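Local coordinates for galactose-binding-like protein (Bacteroides thetaiotaomicron, PDB 7M1B), which probably binds galactose or related sugars as a SusE-like protein, in a family for which a degradative capacity has also been proposed, at residues A[230-235]-A[258-263]; A[320-325]-A[331-336]. All coordinates share one frame; numbering follows the deposited sequence.

Contact 1: residues A[230-235]-A[258-263]; sequences SLFNGD and FTFDMG
Phe232 and Phe260 form an edge-to-face aromatic pair in the hydrophobic interior of the galactose-binding-like beta sandwich, joining the loop that carries 230-235 to strand 256-274. The evidence is geometric: the ring centroids lie 4.8 Å apart with planes at 52°, a tilted version of the T shape, and CZ of Phe232 stands 3.5 Å above the plane of the Phe260 ring, over its centre. Phe260 CG sits between its backbone N and carbonyl carbon (chi1 54°), which places the ring toward the loop. Ile355 and Phe357 of strand 352-362 and Leu374 of strand 370-380 also pack on Phe260, while Phe210 meets the Phe232 ring. With an alanine in place of Phe260, the edge of Phe232 would probably lose the aromatic face it points into, leaving a gap between loop and strand. The backbones stay well apart: even the nearer CA pair, Phe232 CA and Met262 CA, is 9.8 Å apart, so the contact is made by side chains. On the Phe232 ring, CB of the preceding Leu231 lies over the centre of one face. Two residues earlier on the strand, Leu231 CD1 comes to 4.4 Å from Phe258 CZ.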
loop_
_atom_site.group_PDB
_atom_site.type_symbol
_atom_site.label_atom_id
_atom_site.label_comp_id
_atom_site.label_asym_id
_atom_site.label_seq_id
_atom_site.Cartn_x
_atom_site.Cartn_y
_atom_site.Cartn_z
ATOM N N SER A 230 -19.229 -2.398 4.526
ATOM C CA SER A 230 -19.642 -2.993 3.271
ATOM C C SER A 230 -18.487 -3.186 2.314
ATOM O O SER A 230 -18.558 -4.024 1.399
ATOM C CB SER A 230 -20.687 -2.067 2.669
ATOM O OG SER A 230 -21.908 -2.139 3.416
ATOM N N LEU A 231 -17.370 -2.427 2.488
ATOM C CA LEU A 231 -16.259 -2.671 1.578
ATOM C C LEU A 231 -15.552 -4.001 1.818
ATOM O O LEU A 231 -14.720 -4.419 0.986
ATOM C CB LEU A 231 -15.195 -1.567 1.645
ATOM C CG LEU A 231 -15.723 -0.133 1.385
ATOM C CD1 LEU A 231 -14.479 0.801 1.426
ATOM C CD2 LEU A 231 -16.393 -0.092 -0.037
ATOM N N PHE A 232 -15.959 -4.710 2.879
ATOM C CA PHE A 232 -15.240 -5.936 3.227
ATOM C C PHE A 232 -16.235 -7.078 3.436
ATOM O O PHE A 232 -15.841 -8.085 4.052
ATOM C CB PHE A 232 -14.556 -5.663 4.595
ATOM C CG PHE A 232 -13.752 -4.379 4.645
ATOM C CD1 PHE A 232 -12.661 -4.141 3.799
ATOM C CD2 PHE A 232 -14.226 -3.303 5.451
ATOM C CE1 PHE A 232 -11.942 -2.946 3.842
ATOM C CE2 PHE A 232 -13.505 -2.105 5.452
ATOM C CZ PHE A 232 -12.420 -1.880 4.632
ATOM N N ASN A 233 -17.358 -7.036 2.732
ATOM C CA ASN A 233 -18.381 -8.079 2.943
ATOM C C ASN A 233 -18.351 -9.212 1.878
ATOM O O ASN A 233 -19.241 -10.080 1.844
ATOM C CB ASN A 233 -19.757 -7.457 3.076
ATOM C CG ASN A 233 -20.221 -6.791 1.811
ATOM O OD1 ASN A 233 -19.558 -6.874 0.763
ATOM N ND2 ASN A 233 -21.318 -6.046 1.912
ATOM N N GLY A 234 -17.465 -9.107 0.907
ATOM C CA GLY A 234 -17.272 -10.076 -0.170
ATOM C C GLY A 234 -18.100 -9.765 -1.417
ATOM O O GLY A 234 -17.856 -10.384 -2.444
ATOM N N ASP A 235 -19.073 -8.838 -1.364
ATOM C CA ASP A 235 -20.000 -8.633 -2.493
ATOM C C ASP A 235 -19.330 -7.639 -3.449
ATOM O O ASP A 235 -19.139 -6.466 -3.144
ATOM C CB ASP A 235 -21.334 -8.058 -1.993
ATOM C CG ASP A 235 -22.448 -7.833 -3.054
ATOM O OD1 ASP A 235 -22.281 -8.118 -4.298
ATOM O OD2 ASP A 235 -23.548 -7.365 -2.643
ATOM N N PHE A 258 -11.025 8.505 5.174
ATOM C CA PHE A 258 -11.755 7.622 6.064
ATOM C C PHE A 258 -10.780 6.602 6.654
ATOM O O PHE A 258 -9.662 6.450 6.165
ATOM C CB PHE A 258 -12.976 6.929 5.431
ATOM C CG PHE A 258 -12.657 6.062 4.226
ATOM C CD1 PHE A 258 -11.964 4.890 4.358
ATOM C CD2 PHE A 258 -13.037 6.431 2.944
ATOM C CE1 PHE A 258 -11.671 4.094 3.253
ATOM C CE2 PHE A 258 -12.772 5.638 1.841
ATOM C CZ PHE A 258 -12.058 4.474 1.984
ATOM N N THR A 259 -11.219 5.986 7.767
ATOM C CA THR A 259 -10.367 5.171 8.628
ATOM C C THR A 259 -11.041 3.851 8.925
ATOM O O THR A 259 -12.229 3.818 9.292
ATOM C CB THR A 259 -10.044 5.835 9.998
ATOM O OG1 THR A 259 -9.666 7.199 9.747
ATOM C CG2 THR A 259 -8.979 5.089 10.758
ATOM N N PHE A 260 -10.262 2.748 8.793
ATOM C CA PHE A 260 -10.851 1.486 9.236
ATOM C C PHE A 260 -9.787 0.649 9.969
ATOM O O PHE A 260 -8.599 0.999 9.975
ATOM C CB PHE A 260 -11.425 0.660 8.067
ATOM C CG PHE A 260 -10.518 0.354 6.912
ATOM C CD1 PHE A 260 -9.756 -0.801 6.963
ATOM C CD2 PHE A 260 -10.394 1.222 5.828
ATOM C CE1 PHE A 260 -8.978 -1.144 5.845
ATOM C CE2 PHE A 260 -9.592 0.890 4.741
ATOM C CZ PHE A 260 -8.879 -0.303 4.740
ATOM N N ASP A 261 -10.254 -0.367 10.672
ATOM C CA ASP A 261 -9.387 -1.262 11.450
ATOM C C ASP A 261 -9.349 -2.578 10.672
ATOM O O ASP A 261 -10.393 -3.265 10.539
ATOM C CB ASP A 261 -9.983 -1.376 12.870
ATOM C CG ASP A 261 -9.233 -2.272 13.831
ATOM O OD1 ASP A 261 -8.194 -2.779 13.407
ATOM O OD2 ASP A 261 -9.774 -2.542 14.962
ATOM N N MET A 262 -8.188 -3.084 10.377
ATOM C CA MET A 262 -8.037 -4.406 9.753
ATOM C C MET A 262 -8.338 -5.554 10.749
ATOM O O MET A 262 -8.605 -6.671 10.333
ATOM C CB MET A 262 -6.643 -4.611 9.178
ATOM C CG MET A 262 -6.350 -3.577 8.002
ATOM S SD MET A 262 -4.955 -4.207 7.009
ATOM C CE MET A 262 -3.659 -4.051 8.235
ATOM N N GLY A 263 -8.343 -5.254 12.049
ATOM C CA GLY A 263 -8.639 -6.215 13.090
ATOM C C GLY A 263 -7.474 -7.164 13.422
ATOM O O GLY A 263 -7.604 -8.057 14.298
#

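Contact 2: residues A[320-325]-A[331-336]; sequences KPSGWP and EEDITY
Pro321 sets its CG over one face of the Tyr336 ring: CG is 4.0 Å from the ring centroid and 26° off the normal, a CH-pi contact displaced toward the rim. Tyr336 reaches this position with CG anti to the backbone N (chi1 177°), which sends the ring out from the helix toward the proline. Another part of the same proline meets Glu332, whose carboxylate carbon CD lies 3.5 Å from Pro321 CB, so Pro321 rests against side chains one helical turn apart.

The polar half of the contact is a two-pronged grip on Asp333. Ser322 N donates to Asp333 OD1 at 2.8 Å, nearly straight at 165°, while Ser322 OG donates to Asp333 OD2 at 2.5 Å. Both bonds use syn lone pairs, so one serine engages both carboxylate oxygens and restrains the rotation of the group. The hydroxyl is itself positioned by an ST turn, accepting from Trp324 N at 2.9 Å. Lys320 runs extended past the carboxylate, bringing CE to 3.4 Å from Asp333 OD2. Its ammonium remains beyond salt-bridge range and binds Trp324 O and Ser328 O instead, although its charge may still stabilise the aspartate electrostatically.

A type I beta turn from Lys320 to Gly323, closed by Gly323 N bonding to Lys320 O, presents Pro321 and Ser322 to the helix. Asp333 OD2 also accepts from Ser330 N, tying the residue just before the helical segment to the same carboxylate. In the fold, this surface contact packs the loop following strand 311-317 against the first turns of helix 331-338, which leads on to strand 341-344; Tyr284, from another loop, touches both Pro321 and Tyr336.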
loop_
_atom_site.group_PDB
_atom_site.type_symbol
_atom_site.label_atom_id
_atom_site.label_comp_id
_atom_site.label_asym_id
_atom_site.label_seq_id
_atom_site.Cartn_x
_atom_site.Cartn_y
_atom_site.Cartn_z
ATOM N N LYS A 320 -8.251 4.959 -15.948
ATOM C CA LYS A 320 -9.357 4.729 -16.881
ATOM C C LYS A 320 -8.753 4.327 -18.226
ATOM O O LYS A 320 -8.210 5.182 -18.891
ATOM C CB LYS A 320 -10.274 5.942 -17.020
ATOM C CG LYS A 320 -11.536 5.662 -17.827
ATOM C CD LYS A 320 -12.393 6.966 -17.860
ATOM C CE LYS A 320 -13.751 6.674 -18.499
ATOM N NZ LYS A 320 -14.576 7.920 -18.556
ATOM N N PRO A 321 -8.677 3.047 -18.625
ATOM C CA PRO A 321 -7.922 2.667 -19.844
ATOM C C PRO A 321 -8.204 3.511 -21.094
ATOM O O PRO A 321 -7.285 3.868 -21.844
ATOM C CB PRO A 321 -8.378 1.224 -20.104
ATOM C CG PRO A 321 -8.621 0.687 -18.705
ATOM C CD PRO A 321 -9.267 1.862 -17.952
ATOM N N SER A 322 -9.477 3.840 -21.333
ATOM C CA SER A 322 -9.833 4.618 -22.527
ATOM C C SER A 322 -9.363 6.072 -22.466
ATOM O O SER A 322 -9.201 6.743 -23.517
ATOM C CB SER A 322 -11.333 4.625 -22.645
ATOM O OG SER A 322 -11.872 5.470 -21.604
ATOM N N GLY A 323 -9.274 6.617 -21.239
ATOM C CA GLY A 323 -9.009 8.036 -21.053
ATOM C C GLY A 323 -10.201 8.910 -21.521
ATOM O O GLY A 323 -10.078 10.132 -21.616
ATOM N N TRP A 324 -11.406 8.332 -21.726
ATOM C CA TRP A 324 -12.566 9.100 -22.170
ATOM C C TRP A 324 -13.056 10.012 -21.067
ATOM O O TRP A 324 -12.757 9.810 -19.875
ATOM C CB TRP A 324 -13.670 8.116 -22.592
ATOM C CG TRP A 324 -13.398 7.360 -23.871
ATOM C CD1 TRP A 324 -12.362 7.496 -24.757
ATOM C CD2 TRP A 324 -14.301 6.400 -24.442
ATOM N NE1 TRP A 324 -12.542 6.644 -25.827
ATOM C CE2 TRP A 324 -13.716 5.951 -25.653
ATOM C CE3 TRP A 324 -15.496 5.804 -24.009
ATOM C CZ2 TRP A 324 -14.348 4.994 -26.456
ATOM C CZ3 TRP A 324 -16.134 4.884 -24.820
ATOM C CH2 TRP A 324 -15.545 4.456 -26.017
ATOM N N PRO A 325 -13.772 11.090 -21.437
ATOM C CA PRO A 325 -14.297 11.991 -20.411
ATOM C C PRO A 325 -15.362 11.363 -19.508
ATOM O O PRO A 325 -15.945 10.298 -19.822
ATOM C CB PRO A 325 -14.904 13.175 -21.193
ATOM C CG PRO A 325 -14.793 12.798 -22.682
ATOM C CD PRO A 325 -13.972 11.531 -22.846
ATOM N N GLU A 331 -15.902 -0.375 -23.382
ATOM C CA GLU A 331 -16.066 -1.756 -22.970
ATOM C C GLU A 331 -14.847 -2.199 -22.155
ATOM O O GLU A 331 -15.006 -2.914 -21.144
ATOM C CB GLU A 331 -16.182 -2.670 -24.195
ATOM C CG GLU A 331 -17.568 -2.652 -24.826
ATOM C CD GLU A 331 -17.671 -3.286 -26.213
ATOM O OE1 GLU A 331 -16.730 -4.046 -26.633
ATOM O OE2 GLU A 331 -18.691 -3.019 -26.889
ATOM N N GLU A 332 -13.653 -1.769 -22.584
ATOM C CA GLU A 332 -12.393 -2.062 -21.900
ATOM C C GLU A 332 -12.367 -1.431 -20.500
ATOM O O GLU A 332 -12.014 -2.124 -19.534
ATOM C CB GLU A 332 -11.207 -1.522 -22.706
ATOM C CG GLU A 332 -9.880 -1.782 -22.028
ATOM C CD GLU A 332 -8.663 -1.098 -22.657
ATOM O OE1 GLU A 332 -8.823 -0.149 -23.510
ATOM O OE2 GLU A 332 -7.545 -1.520 -22.342
ATOM N N ASP A 333 -12.875 -0.193 -20.360
ATOM C CA ASP A 333 -13.003 0.441 -19.045
ATOM C C ASP A 333 -13.879 -0.412 -18.115
ATOM O O ASP A 333 -13.522 -0.595 -16.907
ATOM C CB ASP A 333 -13.671 1.812 -19.166
ATOM C CG ASP A 333 -12.821 2.869 -19.876
ATOM O OD1 ASP A 333 -11.569 2.739 -19.892
ATOM O OD2 ASP A 333 -13.463 3.877 -20.414
ATOM N N ILE A 334 -15.014 -0.866 -18.607
ATOM C CA ILE A 334 -15.977 -1.578 -17.749
ATOM C C ILE A 334 -15.473 -2.970 -17.348
ATOM O O ILE A 334 -15.503 -3.345 -16.170
ATOM C CB ILE A 334 -17.314 -1.626 -18.492
ATOM C CG1 ILE A 334 -17.951 -0.225 -18.523
ATOM C CG2 ILE A 334 -18.213 -2.662 -17.798
ATOM C CD1 ILE A 334 -19.058 -0.092 -19.547
ATOM N N THR A 335 -14.906 -3.705 -18.292
ATOM C CA THR A 335 -14.271 -4.960 -17.963
ATOM C C THR A 335 -13.146 -4.741 -16.946
ATOM O O THR A 335 -13.026 -5.506 -15.970
ATOM C CB THR A 335 -13.786 -5.634 -19.262
ATOM O OG1 THR A 335 -14.928 -5.807 -20.105
ATOM C CG2 THR A 335 -13.122 -6.981 -19.041
ATOM N N TYR A 336 -12.222 -3.820 -17.244
ATOM C CA TYR A 336 -11.094 -3.536 -16.367
ATOM C C TYR A 336 -11.553 -3.233 -14.934
ATOM O O TYR A 336 -11.015 -3.781 -13.960
ATOM C CB TYR A 336 -10.225 -2.422 -16.959
ATOM C CG TYR A 336 -9.043 -1.942 -16.149
ATOM C CD1 TYR A 336 -7.817 -2.590 -16.170
ATOM C CD2 TYR A 336 -9.185 -0.856 -15.284
ATOM C CE1 TYR A 336 -6.736 -2.104 -15.429
ATOM C CE2 TYR A 336 -8.122 -0.332 -14.564
ATOM C CZ TYR A 336 -6.910 -1.008 -14.575
ATOM O OH TYR A 336 -5.893 -0.470 -13.826
#

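Contact 1 and contact 2 belong to one galactose-binding-like domain but do not touch: their centres are 26 Å apart and their nearest atoms about 14 Å. Contact 1 is buried, its centre about 15 Å from the centre of the chain, whereas contact 2 lies at the surface, its centre about 23 Å from that point. Their chemistry divides accordingly, aromatic and aliphatic packing in the first, a carboxylate grip beside a proline-tyrosine contact in the second. The beta sheet offers a structural route between them: strand 256-274, which carries 258-263, pairs with strand 341-344, which follows the helix of 331-336. A role in sugar binding cannot be assigned to either from its geometry; both read as packing within the fold.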